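Side-chain contact in YchF GTP-binding protein (Schizosaccharomyces pombe, PDB 1NI3), which hydrolyses ATP and, less efficiently, GTP, and negatively regulates the G2/M transition of the cell cycle: residues Glu271-Thr274 against Asn275-Glu278. Residues are numbered along the deposited sequence; the frame is centred on the assembly and turned at random.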
# COMPACT_ATOMS: atom_id res chain seq x y z
N GLU A 271 -18.25 2.21 -8.77
CA GLU A 271 -18.96 1.07 -9.32
C GLU A 271 -19.64 1.41 -10.63
O GLU A 271 -19.38 0.79 -11.66
CB GLU A 271 -20.00 0.55 -8.31
CG GLU A 271 -20.89 -0.57 -8.85
CD GLU A 271 -20.10 -1.77 -9.33
OE1 GLU A 271 -19.44 -2.42 -8.48
OE2 GLU A 271 -20.13 -2.06 -10.55
N ARG A 272 -20.49 2.42 -10.60
CA ARG A 272 -21.22 2.82 -11.81
C ARG A 272 -20.31 3.14 -12.98
O ARG A 272 -20.66 2.90 -14.13
CB ARG A 272 -22.16 4.03 -11.56
CG ARG A 272 -23.15 4.22 -12.71
CD ARG A 272 -24.26 5.25 -12.45
NE ARG A 272 -23.94 6.58 -12.97
CZ ARG A 272 -23.15 7.44 -12.36
NH1 ARG A 272 -22.61 7.11 -11.21
NH2 ARG A 272 -22.89 8.62 -12.91
N LEU A 273 -19.12 3.67 -12.70
CA LEU A 273 -18.20 4.02 -13.76
C LEU A 273 -17.67 2.81 -14.53
O LEU A 273 -17.36 2.90 -15.72
CB LEU A 273 -17.05 4.86 -13.20
CG LEU A 273 -16.63 6.11 -14.00
CD1 LEU A 273 -17.84 6.93 -14.45
CD2 LEU A 273 -15.74 6.94 -13.10
N THR A 274 -17.59 1.67 -13.86
CA THR A 274 -17.09 0.47 -14.51
C THR A 274 -18.02 0.05 -15.63
O THR A 274 -17.68 -0.82 -16.42
CB THR A 274 -16.96 -0.72 -13.51
OG1 THR A 274 -18.26 -1.09 -13.03
CG2 THR A 274 -16.09 -0.33 -12.32
N ASN A 275 -19.20 0.66 -15.72
CA ASN A 275 -20.15 0.28 -16.78
C ASN A 275 -19.84 1.05 -18.04
O ASN A 275 -20.50 0.90 -19.06
CB ASN A 275 -21.58 0.58 -16.36
CG ASN A 275 -21.97 -0.15 -15.10
OD1 ASN A 275 -21.91 -1.37 -15.05
ND2 ASN A 275 -22.38 0.60 -14.09
N PHE A 276 -18.84 1.90 -17.95
CA PHE A 276 -18.47 2.70 -19.09
C PHE A 276 -17.12 2.27 -19.63
O PHE A 276 -16.27 1.77 -18.89
CB PHE A 276 -18.44 4.17 -18.70
CG PHE A 276 -19.80 4.76 -18.49
CD1 PHE A 276 -20.01 5.72 -17.51
CD2 PHE A 276 -20.86 4.38 -19.30
CE1 PHE A 276 -21.25 6.32 -17.35
CE2 PHE A 276 -22.11 4.97 -19.15
CZ PHE A 276 -22.30 5.94 -18.16
N THR A 277 -16.95 2.46 -20.92
CA THR A 277 -15.71 2.13 -21.58
C THR A 277 -14.73 3.21 -21.17
O THR A 277 -15.14 4.31 -20.78
CB THR A 277 -15.89 2.12 -23.10
OG1 THR A 277 -16.24 3.44 -23.54
CG2 THR A 277 -17.02 1.17 -23.49
N GLU A 278 -13.44 2.90 -21.26
CA GLU A 278 -12.39 3.84 -20.89
C GLU A 278 -12.70 5.25 -21.41
O GLU A 278 -12.45 6.25 -20.73
CB GLU A 278 -11.06 3.38 -21.47
CG GLU A 278 -10.77 1.89 -21.33
CD GLU A 278 -9.31 1.55 -21.59
OE1 GLU A 278 -8.99 0.35 -21.77
OE2 GLU A 278 -8.47 2.48 -21.60
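A type I beta turn from L273 to F276 leads the chain out of helix 267-273 of the G domain toward helix 278-287, and it illustrates how carbonyls at the close of a helix find partners in the residues that follow. F276 N donates to L273 O over 2.9 Å, closing the turn; the donor lies well above the carbonyl plane. One residue earlier, N275 ND2 reaches R272 O at 2.9 Å, but the bond is bent (N-H...O angle 124°) and therefore weak. With CG beside its own backbone N (chi1 -59°), the N275 amide folds back over the helix end and crosses the R272 side chain at about a right angle. The R272 guanidinium makes salt bridges to E235 and E284. E271 O receives two donors, T274 N and T274 OG1, the hydroxyl approaching in the carbonyl plane at 2.6 Å. A valine at T274 would probably leave E271 O with the backbone N-H as its remaining donor of the two. L273 CD1 meets F276 CD1 at the ring edge, 3.9 Å away. T274 and F276 thus hold the carbonyls of E271 and L273, N275 ND2 adds a weak bond, and F276 on A281 and L273 on C285 join the turn to helix 278-287.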